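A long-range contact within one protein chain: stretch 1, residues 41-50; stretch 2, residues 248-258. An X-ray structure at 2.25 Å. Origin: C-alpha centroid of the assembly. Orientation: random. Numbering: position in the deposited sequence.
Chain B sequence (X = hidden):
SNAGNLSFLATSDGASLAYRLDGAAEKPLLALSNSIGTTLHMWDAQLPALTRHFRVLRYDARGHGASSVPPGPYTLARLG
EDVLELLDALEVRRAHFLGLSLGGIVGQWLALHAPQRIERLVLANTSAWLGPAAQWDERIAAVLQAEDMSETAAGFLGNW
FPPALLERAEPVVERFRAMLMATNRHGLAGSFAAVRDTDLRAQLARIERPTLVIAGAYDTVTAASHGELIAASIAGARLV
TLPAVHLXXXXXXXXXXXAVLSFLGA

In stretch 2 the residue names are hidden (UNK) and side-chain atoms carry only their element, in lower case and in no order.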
# COMPACT_ATOMS: atom_id res chain seq x y z
N HIS B 41 2.05 -16.01 -22.72
CA HIS B 41 1.75 -14.82 -23.50
C HIS B 41 1.01 -13.74 -22.70
O HIS B 41 0.74 -12.65 -23.21
CB HIS B 41 0.99 -15.18 -24.77
CG HIS B 41 1.85 -15.80 -25.83
ND1 HIS B 41 2.77 -15.08 -26.55
CD2 HIS B 41 1.93 -17.08 -26.27
CE1 HIS B 41 3.38 -15.88 -27.40
NE2 HIS B 41 2.89 -17.10 -27.25
N MSE B 42 0.67 -14.02 -21.45
CA MSE B 42 0.03 -13.00 -20.64
C MSE B 42 1.04 -11.90 -20.30
O MSE B 42 0.65 -10.82 -19.86
CB MSE B 42 -0.60 -13.58 -19.37
CG MSE B 42 0.40 -14.02 -18.32
SE MSE B 42 -0.45 -14.33 -16.60
CE MSE B 42 1.10 -14.44 -15.45
N TRP B 43 2.32 -12.17 -20.51
CA TRP B 43 3.39 -11.21 -20.25
C TRP B 43 3.92 -10.50 -21.50
O TRP B 43 4.89 -9.76 -21.41
CB TRP B 43 4.58 -11.87 -19.56
CG TRP B 43 4.27 -12.62 -18.29
CD1 TRP B 43 4.22 -13.97 -18.12
CD2 TRP B 43 3.99 -12.04 -17.00
NE1 TRP B 43 3.92 -14.28 -16.82
CE2 TRP B 43 3.78 -13.11 -16.11
CE3 TRP B 43 3.90 -10.73 -16.52
CZ2 TRP B 43 3.48 -12.91 -14.76
CZ3 TRP B 43 3.59 -10.53 -15.19
CH2 TRP B 43 3.39 -11.61 -14.32
N ASP B 44 3.31 -10.74 -22.66
CA ASP B 44 3.83 -10.17 -23.91
C ASP B 44 4.07 -8.66 -23.82
O ASP B 44 5.07 -8.15 -24.34
CB ASP B 44 2.89 -10.47 -25.09
CG ASP B 44 2.99 -11.93 -25.60
OD1 ASP B 44 2.10 -12.34 -26.38
OD2 ASP B 44 3.96 -12.64 -25.24
N ALA B 45 3.16 -7.93 -23.18
CA ALA B 45 3.26 -6.48 -23.11
C ALA B 45 4.48 -6.01 -22.31
O ALA B 45 5.06 -4.97 -22.61
CB ALA B 45 1.97 -5.86 -22.56
N GLN B 46 4.87 -6.80 -21.31
CA GLN B 46 5.98 -6.48 -20.42
C GLN B 46 7.36 -6.76 -20.99
O GLN B 46 8.36 -6.30 -20.44
CB GLN B 46 5.83 -7.23 -19.09
CG GLN B 46 4.86 -6.60 -18.12
CD GLN B 46 3.44 -6.70 -18.60
OE1 GLN B 46 2.90 -7.80 -18.75
NE2 GLN B 46 2.81 -5.55 -18.85
N LEU B 47 7.42 -7.55 -22.06
CA LEU B 47 8.70 -7.96 -22.63
C LEU B 47 9.64 -6.80 -22.99
O LEU B 47 10.80 -6.79 -22.59
CB LEU B 47 8.49 -8.84 -23.87
CG LEU B 47 8.59 -10.36 -23.77
CD1 LEU B 47 9.00 -10.93 -25.14
CD2 LEU B 47 9.58 -10.81 -22.71
N PRO B 48 9.15 -5.82 -23.77
CA PRO B 48 10.07 -4.75 -24.18
C PRO B 48 10.77 -4.08 -22.99
O PRO B 48 12.00 -3.97 -22.99
CB PRO B 48 9.16 -3.77 -24.92
CG PRO B 48 8.07 -4.69 -25.50
CD PRO B 48 7.83 -5.70 -24.41
N ALA B 49 10.01 -3.66 -21.99
CA ALA B 49 10.61 -3.03 -20.81
C ALA B 49 11.46 -4.00 -20.00
O ALA B 49 12.54 -3.65 -19.51
CB ALA B 49 9.55 -2.38 -19.93
N LEU B 50 10.99 -5.24 -19.85
CA LEU B 50 11.73 -6.21 -19.05
C LEU B 50 13.06 -6.60 -19.68
O LEU B 50 14.07 -6.71 -18.99
CB LEU B 50 10.88 -7.45 -18.77
CG LEU B 50 9.73 -7.26 -17.78
CD1 LEU B 50 9.02 -8.56 -17.56
CD2 LEU B 50 10.26 -6.72 -16.46
N UNK B 248 -2.96 -7.25 -12.60
CA UNK B 248 -2.58 -5.84 -12.50
C UNK B 248 -1.58 -5.42 -13.58
O UNK B 248 -1.57 -4.27 -13.98
o UNK B 248 -1.04 -6.34 -10.68
c UNK B 248 -2.10 -5.50 -11.09
N UNK B 249 -0.78 -6.36 -14.08
CA UNK B 249 0.11 -6.07 -15.21
C UNK B 249 -0.68 -5.71 -16.46
O UNK B 249 -0.20 -4.98 -17.32
o UNK B 249 -0.60 -8.99 -15.43
n UNK B 249 0.79 -8.97 -17.19
c UNK B 249 1.06 -7.23 -15.50
c UNK B 249 0.34 -8.48 -16.04
N UNK B 250 -1.89 -6.24 -16.56
CA UNK B 250 -2.74 -5.96 -17.71
C UNK B 250 -3.41 -4.58 -17.58
O UNK B 250 -3.46 -3.79 -18.53
c UNK B 250 -3.15 -8.41 -18.14
c UNK B 250 -3.82 -7.07 -17.88
c UNK B 250 -4.82 -6.72 -18.99
N UNK B 251 -3.90 -4.29 -16.39
CA UNK B 251 -4.64 -3.05 -16.16
C UNK B 251 -3.72 -1.82 -16.08
O UNK B 251 -4.07 -0.75 -16.57
o UNK B 251 -7.44 -4.93 -13.04
c UNK B 251 -5.44 -3.16 -14.87
c UNK B 251 -6.78 -3.83 -15.01
c UNK B 251 -7.50 -3.86 -13.68
o UNK B 251 -8.09 -2.82 -13.28
N UNK B 252 -2.56 -1.97 -15.45
CA UNK B 252 -1.65 -0.84 -15.24
C UNK B 252 -0.23 -1.27 -15.53
O UNK B 252 0.56 -1.44 -14.61
c UNK B 252 -3.66 1.28 -13.86
c UNK B 252 -5.29 -0.40 -12.41
c UNK B 252 -1.78 -0.36 -13.81
c UNK B 252 -3.17 0.05 -13.45
c UNK B 252 -5.76 0.82 -12.83
c UNK B 252 -4.00 -0.79 -12.73
c UNK B 252 -4.95 1.67 -13.55
N UNK B 253 0.09 -1.46 -16.82
CA UNK B 253 1.41 -1.97 -17.19
C UNK B 253 2.56 -1.02 -16.80
O UNK B 253 3.61 -1.51 -16.38
c UNK B 253 0.18 -1.19 -19.13
c UNK B 253 1.31 -2.13 -18.72
c UNK B 253 -0.78 -1.22 -17.98
N UNK B 254 2.36 0.30 -16.91
CA UNK B 254 3.43 1.24 -16.56
C UNK B 254 3.78 1.18 -15.07
O UNK B 254 4.94 1.00 -14.70
o UNK B 254 3.61 5.72 -16.46
c UNK B 254 4.15 5.04 -17.33
c UNK B 254 3.13 2.68 -17.00
c UNK B 254 4.40 3.53 -17.13
n UNK B 254 4.57 5.56 -18.48
N UNK B 255 2.77 1.31 -14.21
CA UNK B 255 3.00 1.21 -12.77
C UNK B 255 3.61 -0.14 -12.40
O UNK B 255 4.47 -0.22 -11.53
c UNK B 255 1.71 1.45 -12.00
N UNK B 256 3.14 -1.19 -13.06
CA UNK B 256 3.55 -2.56 -12.76
C UNK B 256 4.99 -2.81 -13.16
O UNK B 256 5.79 -3.31 -12.38
c UNK B 256 2.37 -7.01 -11.91
c UNK B 256 2.12 -5.68 -12.21
c UNK B 256 2.62 -3.56 -13.47
c UNK B 256 2.90 -5.00 -13.13
c UNK B 256 3.41 -7.68 -12.52
c UNK B 256 4.21 -7.02 -13.44
c UNK B 256 3.95 -5.69 -13.75
N UNK B 257 5.33 -2.46 -14.40
CA UNK B 257 6.70 -2.58 -14.88
C UNK B 257 7.64 -1.66 -14.08
O UNK B 257 8.77 -2.03 -13.75
c UNK B 257 5.98 -3.21 -17.25
o UNK B 257 4.76 -3.13 -19.29
c UNK B 257 6.76 -2.24 -16.37
c UNK B 257 5.73 -2.68 -18.65
o UNK B 257 6.50 -1.81 -19.12
N UNK B 258 7.16 -0.45 -13.78
CA UNK B 258 7.94 0.49 -13.01
C UNK B 258 8.28 -0.09 -11.66
O UNK B 258 9.45 -0.09 -11.24
O HOH W 1 7.15 -3.31 -22.03

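Position 248 carries one carbon followed by one oxygen, a short hydroxyl side chain that lies beyond reach of stretch 1; it is Ser248. Position 249 has two carbons, the second bearing one oxygen and one nitrogen. The CA-to-CB bond points toward stretch 1, and the amide nitrogen lies near the backbone oxygen of Met42 and the side-chain oxygen of Gln46, as a donor would. The residue is Asn249. Its ND2 gives a nearly straight hydrogen bond to Gln46 OE1 (2.9 Å, 172°) and a weak, bent one to Met42 O (3.3 Å); the same ND2 is 3.6 Å from Trp43 CE3. Its OD1, by contrast, is buried without a partner.

Position 250 shows one carbon carrying two more, the beta-branched pattern of Val250, which makes no contact within 4.5 Å. At position 251 a chain of three carbons ends in two oxygens, far from stretch 1: Glu251. Position 252 has one carbon and then a six-carbon ring, with no hydroxyl, and its CA-to-CB bond points away: Phe252. It breaks the helical path and sits at the N-cap of the next helix.

Three carbons at position 253 close a ring onto the backbone nitrogen, which defines Pro253; its CB is 3.7 Å from Gln46 NE2. Position 254 bears three carbons, the third with one oxygen and one nitrogen, and its CA-to-CB bond points away: Gln254. A lone carbon at position 255 identifies Ala255, also out of reach.

Position 256 again has one carbon and a six-carbon ring; its CA-to-CB bond points toward stretch 1, and it is Phe256. Its CZ approaches Trp43 CZ3 at 3.9 Å, near the plane of the indole and at its edge. Position 257 has three carbons ending in two oxygens. One oxygen lies close to the Gln46 amide nitrogen, the other close to the methyl of Ala49; this is Glu257. Gln46 NE2 donates to Glu257 OE2 at 3.1 Å, while Glu257 OE1 lies 3.2 Å from Ala49 CB. Position 258 has no side-chain atoms and is Gly258.

The contact centres on Gln46, whose folded side chain (chi1 -80°, chi2 69°) brings its amide to both helices of stretch 2: OE1 accepts from Asn249 in the first and NE2 donates to Glu257 in the second. A water bridges too, donating to Ala45 O (2.7 Å), accepting from Ala49 N (2.9 Å) and donating weakly to Glu257 OE1 (3.3 Å). Beside this polar network, Trp43 and Phe256 supply a buried apolar contact.

Stretch 2, residues 248-258: SNVEFPQAFEG
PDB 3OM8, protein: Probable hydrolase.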